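Local structure of cyanoglobin (Synechocystis sp., 1S69) at the cyanide ion and protoporphyrin IX containing Fe site. The protein forms a very stable complex with oxygen at its haem, as a monomeric, hexacoordinate group 1 truncated haemoglobin of the 2-on-2 helical fold. Sequence-based numbering; all coordinates share one arbitrary frame.

The cyanide ion and protoporphyrin IX containing Fe site. Residues 22, 31, 34-35, 38, 43, 46-47, 50, 61, 63-64, 66, 69-70, 73, 79, 83-84, 87, 112, 117, 121. With CYN (cyanide ion), chain B; HEM (protoporphyrin IX containing Fe), chain C.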
loop_
_atom_site.group_PDB
_atom_site.type_symbol
_atom_site.label_atom_id
_atom_site.label_comp_id
_atom_site.label_asym_id
_atom_site.label_seq_id
_atom_site.Cartn_x
_atom_site.Cartn_y
_atom_site.Cartn_z
ATOM N N TYR A 22 5.715 6.174 -1.268
ATOM C CA TYR A 22 6.990 5.604 -1.624
ATOM C C TYR A 22 8.152 6.492 -1.262
ATOM O O TYR A 22 9.212 5.995 -0.858
ATOM C CB TYR A 22 7.027 5.129 -3.068
ATOM C CG TYR A 22 6.240 3.820 -3.212
ATOM C CD1 TYR A 22 6.620 2.672 -2.460
ATOM C CD2 TYR A 22 5.046 3.756 -3.994
ATOM C CE1 TYR A 22 5.881 1.485 -2.521
ATOM C CE2 TYR A 22 4.300 2.558 -4.060
ATOM C CZ TYR A 22 4.722 1.440 -3.300
ATOM O OH TYR A 22 4.023 0.254 -3.321
ATOM N N ILE A 31 12.306 -0.750 6.217
ATOM C CA ILE A 31 11.792 -1.436 4.999
ATOM C C ILE A 31 12.347 -1.016 3.678
ATOM O O ILE A 31 12.089 -1.670 2.674
ATOM C CB ILE A 31 10.212 -1.341 4.940
ATOM C CG1 ILE A 31 9.748 0.119 4.956
ATOM C CG2 ILE A 31 9.579 -2.221 6.073
ATOM C CD1 ILE A 31 8.216 0.332 4.685
ATOM N N PHE A 34 13.845 -3.450 1.002
ATOM C CA PHE A 34 12.983 -4.368 0.215
ATOM C C PHE A 34 12.818 -3.881 -1.241
ATOM O O PHE A 34 12.527 -4.657 -2.153
ATOM C CB PHE A 34 11.612 -4.614 0.898
ATOM C CG PHE A 34 11.729 -5.504 2.118
ATOM C CD1 PHE A 34 12.019 -6.881 1.976
ATOM C CD2 PHE A 34 11.675 -4.974 3.379
ATOM C CE1 PHE A 34 12.168 -7.712 3.135
ATOM C CE2 PHE A 34 11.812 -5.799 4.509
ATOM C CZ PHE A 34 12.072 -7.143 4.378
ATOM N N PHE A 35 13.007 -2.575 -1.439
ATOM C CA PHE A 35 12.818 -1.948 -2.772
ATOM C C PHE A 35 14.090 -1.689 -3.508
ATOM O O PHE A 35 14.043 -1.079 -4.552
ATOM C CB PHE A 35 12.002 -0.648 -2.629
ATOM C CG PHE A 35 10.598 -0.907 -2.120
ATOM C CD1 PHE A 35 10.376 -1.000 -0.723
ATOM C CD2 PHE A 35 9.523 -1.163 -3.022
ATOM C CE1 PHE A 35 9.096 -1.309 -0.208
ATOM C CE2 PHE A 35 8.202 -1.473 -2.509
ATOM C CZ PHE A 35 7.998 -1.519 -1.126
ATOM N N VAL A 38 13.855 -2.832 -6.968
ATOM C CA VAL A 38 12.504 -2.673 -7.538
ATOM C C VAL A 38 12.420 -1.431 -8.490
ATOM O O VAL A 38 12.898 -0.345 -8.169
ATOM C CB VAL A 38 11.388 -2.661 -6.418
ATOM C CG1 VAL A 38 9.976 -2.333 -7.006
ATOM C CG2 VAL A 38 11.347 -4.023 -5.639
ATOM N N GLN A 43 6.299 0.105 -9.900
ATOM C CA GLN A 43 5.708 -0.117 -8.569
ATOM C C GLN A 43 4.639 0.935 -8.246
ATOM O O GLN A 43 3.543 0.599 -7.818
ATOM C CB GLN A 43 6.807 -0.104 -7.501
ATOM C CG GLN A 43 6.340 -0.397 -6.065
ATOM C CD GLN A 43 5.641 -1.770 -5.906
ATOM O OE1 GLN A 43 5.997 -2.727 -6.579
ATOM N NE2 GLN A 43 4.644 -1.847 -5.017
ATOM N N HIS A 46 1.602 0.197 -10.431
ATOM C CA HIS A 46 0.860 -0.932 -9.828
ATOM C C HIS A 46 0.082 -0.564 -8.559
ATOM O O HIS A 46 -1.050 -0.966 -8.402
ATOM C CB HIS A 46 1.794 -2.026 -9.400
ATOM C CG HIS A 46 2.386 -2.809 -10.521
ATOM N ND1 HIS A 46 1.594 -3.403 -11.530
ATOM C CD2 HIS A 46 3.698 -3.143 -10.765
ATOM C CE1 HIS A 46 2.386 -4.081 -12.349
ATOM N NE2 HIS A 46 3.667 -3.919 -11.916
ATOM N N GLN A 47 0.722 0.154 -7.637
ATOM C CA GLN A 47 0.065 0.527 -6.362
ATOM C C GLN A 47 -1.129 1.502 -6.604
ATOM O O GLN A 47 -2.178 1.392 -5.943
ATOM C CB GLN A 47 1.038 1.154 -5.359
ATOM C CG GLN A 47 0.473 1.234 -3.908
ATOM C CD GLN A 47 0.295 -0.146 -3.264
ATOM O OE1 GLN A 47 1.225 -0.656 -2.626
ATOM N NE2 GLN A 47 -0.877 -0.725 -3.389
ATOM N N PHE A 50 -3.791 -0.748 -7.828
ATOM C CA PHE A 50 -4.217 -1.612 -6.723
ATOM C C PHE A 50 -5.080 -0.881 -5.686
ATOM O O PHE A 50 -6.137 -1.362 -5.323
ATOM C CB PHE A 50 -3.030 -2.317 -6.006
ATOM C CG PHE A 50 -3.517 -3.284 -4.976
ATOM C CD1 PHE A 50 -3.903 -4.581 -5.352
ATOM C CD2 PHE A 50 -3.774 -2.848 -3.687
ATOM C CE1 PHE A 50 -4.498 -5.436 -4.426
ATOM C CE2 PHE A 50 -4.365 -3.725 -2.726
ATOM C CZ PHE A 50 -4.708 -5.013 -3.121
ATOM N N TYR A 61 -8.267 -5.588 -9.930
ATOM C CA TYR A 61 -6.860 -5.168 -10.048
ATOM C C TYR A 61 -6.183 -5.943 -11.233
ATOM O O TYR A 61 -6.167 -7.185 -11.245
ATOM C CB TYR A 61 -6.110 -5.439 -8.739
ATOM C CG TYR A 61 -4.620 -5.204 -8.877
ATOM C CD1 TYR A 61 -4.158 -3.995 -9.387
ATOM C CD2 TYR A 61 -3.685 -6.189 -8.533
ATOM C CE1 TYR A 61 -2.864 -3.759 -9.522
ATOM C CE2 TYR A 61 -2.297 -5.939 -8.668
ATOM C CZ TYR A 61 -1.913 -4.708 -9.184
ATOM O OH TYR A 61 -0.585 -4.341 -9.402
ATOM N N GLY A 63 -3.065 -7.039 -12.293
ATOM C CA GLY A 63 -1.711 -7.222 -11.770
ATOM C C GLY A 63 -1.680 -8.476 -10.922
ATOM O O GLY A 63 -2.636 -9.230 -10.885
ATOM N N ARG A 64 -0.590 -8.695 -10.215
ATOM C CA ARG A 64 -0.423 -9.931 -9.422
ATOM C C ARG A 64 -1.253 -9.991 -8.143
ATOM O O ARG A 64 -1.621 -8.951 -7.565
ATOM C CB ARG A 64 1.026 -10.097 -9.025
ATOM C CG ARG A 64 1.945 -10.530 -10.151
ATOM C CD ARG A 64 3.369 -10.634 -9.633
ATOM N NE ARG A 64 4.288 -10.897 -10.714
ATOM C CZ ARG A 64 4.769 -9.978 -11.611
ATOM N NH1 ARG A 64 4.397 -8.671 -11.594
ATOM N NH2 ARG A 64 5.647 -10.377 -12.538
ATOM N N MET A 66 -1.555 -10.712 -4.171
ATOM C CA MET A 66 -0.623 -10.316 -3.076
ATOM C C MET A 66 0.314 -11.398 -2.637
ATOM O O MET A 66 1.464 -11.121 -2.279
ATOM C CB MET A 66 -1.405 -9.792 -1.864
ATOM C CG MET A 66 -2.078 -8.434 -2.198
ATOM S SD MET A 66 -0.982 -7.087 -2.675
ATOM C CE MET A 66 -1.106 -7.182 -4.460
ATOM N N ALA A 69 2.913 -11.875 -5.304
ATOM C CA ALA A 69 3.658 -10.628 -5.409
ATOM C C ALA A 69 4.777 -10.545 -4.356
ATOM O O ALA A 69 5.835 -9.985 -4.631
ATOM C CB ALA A 69 2.732 -9.466 -5.265
ATOM N N HIS A 70 4.522 -11.086 -3.152
ATOM C CA HIS A 70 5.422 -10.876 -1.998
ATOM C C HIS A 70 6.185 -12.119 -1.620
ATOM O O HIS A 70 6.972 -12.066 -0.730
ATOM C CB HIS A 70 4.683 -10.289 -0.804
ATOM C CG HIS A 70 4.066 -8.957 -1.110
ATOM N ND1 HIS A 70 2.780 -8.825 -1.590
ATOM C CD2 HIS A 70 4.595 -7.710 -1.107
ATOM C CE1 HIS A 70 2.500 -7.542 -1.778
ATOM N NE2 HIS A 70 3.602 -6.858 -1.564
ATOM N N LEU A 73 9.998 -12.123 -1.291
ATOM C CA LEU A 73 10.399 -11.291 -0.121
ATOM C C LEU A 73 10.314 -12.104 1.185
ATOM O O LEU A 73 11.185 -12.041 2.024
ATOM C CB LEU A 73 9.514 -10.068 0.013
ATOM C CG LEU A 73 9.280 -9.210 -1.245
ATOM C CD1 LEU A 73 8.291 -8.073 -0.801
ATOM C CD2 LEU A 73 10.638 -8.642 -1.764
ATOM N N LEU A 79 10.784 -11.132 5.029
ATOM C CA LEU A 79 9.595 -10.248 5.202
ATOM C C LEU A 79 8.683 -10.814 6.313
ATOM O O LEU A 79 8.241 -11.944 6.203
ATOM C CB LEU A 79 8.800 -10.139 3.882
ATOM C CG LEU A 79 7.610 -9.146 3.956
ATOM C CD1 LEU A 79 8.217 -7.715 3.969
ATOM C CD2 LEU A 79 6.648 -9.405 2.717
ATOM N N HIS A 83 7.609 -5.488 9.312
ATOM C CA HIS A 83 7.663 -4.814 8.001
ATOM C C HIS A 83 6.267 -4.478 7.542
ATOM O O HIS A 83 6.032 -3.390 7.065
ATOM C CB HIS A 83 8.289 -5.748 6.969
ATOM C CG HIS A 83 9.626 -6.243 7.388
ATOM N ND1 HIS A 83 10.004 -7.569 7.342
ATOM C CD2 HIS A 83 10.669 -5.561 7.915
ATOM C CE1 HIS A 83 11.231 -7.671 7.808
ATOM N NE2 HIS A 83 11.644 -6.468 8.178
ATOM N N PHE A 84 5.349 -5.444 7.621
ATOM C CA PHE A 84 3.928 -5.190 7.302
ATOM C C PHE A 84 3.353 -3.963 8.083
ATOM O O PHE A 84 2.682 -3.065 7.518
ATOM C CB PHE A 84 3.124 -6.462 7.583
ATOM C CG PHE A 84 1.680 -6.367 7.101
ATOM C CD1 PHE A 84 1.334 -6.792 5.810
ATOM C CD2 PHE A 84 0.695 -5.809 7.923
ATOM C CE1 PHE A 84 0.034 -6.679 5.350
ATOM C CE2 PHE A 84 -0.658 -5.683 7.478
ATOM C CZ PHE A 84 -0.986 -6.133 6.194
ATOM N N VAL A 87 4.699 -0.648 6.763
ATOM C CA VAL A 87 4.064 -0.239 5.518
ATOM C C VAL A 87 2.707 0.419 5.828
ATOM O O VAL A 87 2.411 1.472 5.286
ATOM C CB VAL A 87 3.951 -1.434 4.540
ATOM C CG1 VAL A 87 2.782 -1.255 3.540
ATOM C CG2 VAL A 87 5.269 -1.583 3.803
ATOM N N ALA A 112 -5.871 -1.920 4.654
ATOM C CA ALA A 112 -4.450 -2.211 4.731
ATOM C C ALA A 112 -4.172 -3.301 5.773
ATOM O O ALA A 112 -3.312 -4.130 5.555
ATOM C CB ALA A 112 -3.626 -0.875 5.011
ATOM N N HIS A 117 -5.607 -9.509 3.471
ATOM C CA HIS A 117 -4.423 -8.862 2.930
ATOM C C HIS A 117 -3.101 -9.318 3.590
ATOM O O HIS A 117 -2.170 -9.770 2.919
ATOM C CB HIS A 117 -4.567 -7.341 3.039
ATOM C CG HIS A 117 -3.451 -6.633 2.357
ATOM N ND1 HIS A 117 -3.173 -6.823 1.020
ATOM C CD2 HIS A 117 -2.505 -5.802 2.832
ATOM C CE1 HIS A 117 -2.129 -6.092 0.691
ATOM N NE2 HIS A 117 -1.697 -5.475 1.778
ATOM N N VAL A 121 0.091 -11.374 1.774
ATOM C CA VAL A 121 1.338 -10.631 1.669
ATOM C C VAL A 121 2.424 -11.401 2.413
ATOM O O VAL A 121 3.516 -11.647 1.892
ATOM C CB VAL A 121 1.205 -9.166 2.269
ATOM C CG1 VAL A 121 2.590 -8.511 2.440
ATOM C CG2 VAL A 121 0.319 -8.235 1.383
HETATM C C CYN B . 4.059 -2.739 -1.666
HETATM N N CYN B . 4.250 -1.656 -1.732
HETATM C CHA HEM C . 4.844 -5.372 -4.809
HETATM C CHB HEM C . 0.650 -3.979 -2.720
HETATM C CHC HEM C . 2.576 -4.874 1.641
HETATM C CHD HEM C . 6.958 -4.755 -0.490
HETATM C C1A HEM C . 3.514 -4.978 -4.606
HETATM C C2A HEM C . 2.544 -4.722 -5.653
HETATM C C3A HEM C . 1.414 -4.308 -5.090
HETATM C C4A HEM C . 1.599 -4.288 -3.670
HETATM C CMA HEM C . 0.124 -3.887 -5.851
HETATM C CAA HEM C . 2.873 -4.883 -7.158
HETATM C CBA HEM C . 2.210 -6.217 -7.545
HETATM C CGA HEM C . 2.153 -6.563 -9.027
HETATM O O1A HEM C . 3.217 -6.987 -9.461
HETATM O O2A HEM C . 1.087 -6.465 -9.756
HETATM C C1B HEM C . 0.822 -4.158 -1.363
HETATM C C2B HEM C . -0.208 -3.922 -0.412
HETATM C C3B HEM C . 0.298 -4.199 0.823
HETATM C C4B HEM C . 1.690 -4.569 0.631
HETATM C CMB HEM C . -1.660 -3.473 -0.803
HETATM C CAB HEM C . -0.322 -4.077 2.275
HETATM C CBB HEM C . -1.059 -3.020 2.742
HETATM C C1C HEM C . 3.961 -4.917 1.433
HETATM C C2C HEM C . 4.945 -4.973 2.486
HETATM C C3C HEM C . 6.145 -4.896 1.868
HETATM C C4C HEM C . 5.957 -4.799 0.444
HETATM C CMC HEM C . 4.553 -5.101 4.008
HETATM C CAC HEM C . 7.580 -4.880 2.430
HETATM C CBC HEM C . 7.870 -4.046 3.418
HETATM C C1D HEM C . 6.799 -4.928 -1.832
HETATM C C2D HEM C . 7.863 -5.090 -2.764
HETATM C C3D HEM C . 7.179 -5.307 -4.072
HETATM C C4D HEM C . 5.787 -5.270 -3.835
HETATM C CMD HEM C . 9.372 -5.057 -2.516
HETATM C CAD HEM C . 7.815 -5.514 -5.432
HETATM C CBD HEM C . 8.104 -7.015 -5.358
HETATM C CGD HEM C . 9.152 -7.374 -6.364
HETATM O O1D HEM C . 8.794 -7.598 -7.511
HETATM O O2D HEM C . 10.341 -7.452 -6.033
HETATM N NA HEM C . 2.901 -4.663 -3.424
HETATM N NB HEM C . 2.001 -4.535 -0.705
HETATM N NC HEM C . 4.618 -4.817 0.225
HETATM N ND HEM C . 5.574 -5.069 -2.488
HETATM FE FE HEM C . 3.792 -4.774 -1.614
#
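Tyr22 carries its CG anti to the carbonyl carbon (chi1 -75°), which brings the phenol from helix 10-26 tip-first over the cyanide, while Gln43 and Gln47 of helix 40-54, each with CG anti to the backbone N and a bend at chi2, fold their amides over the distal haem face. CYN C sits 2.0 Å from HEM FE, opposite His70, with N pointing outward. Tyr22 OH donates to CYN N at 2.5 Å, CYN N lying at the ring edge, in plane. Gln43 NE2 donates almost straight to Tyr22 OH (2.8 Å, 171° at H), in its own amide plane, which should leave the phenol proton directed at the cyanide. Gln43 NE2 and Gln47 OE1 each approach CYN N to 3.3 Å. Phe35 lies against pyrrole D, with HEM CMD over one ring face. Proximally, His70 NE2 binds HEM FE at 2.1 Å; His70 ND1 donates to a carbonyl lone pair of Met66 O (2.7 Å), in the ring plane, which helps hold the imidazole's rotation and may make it more electron-rich. His117 NE2 is covalently joined to the former vinyl carbon HEM CAB, tethering the haem. Propionate HEM O2A accepts from Tyr61 OH (2.7 Å) and Arg64 N, and the poorly ordered Arg64 side chain pairs NH1 with HEM O1A. His46, the distal ligand of the hexacoordinate state, is swung off the iron, one ring face toward HEM O2A. The cyanide is completely buried, and the distal pocket thus holds an exogenous ligand by hydrogen bonding, in keeping with the protein's very stable oxygen complex.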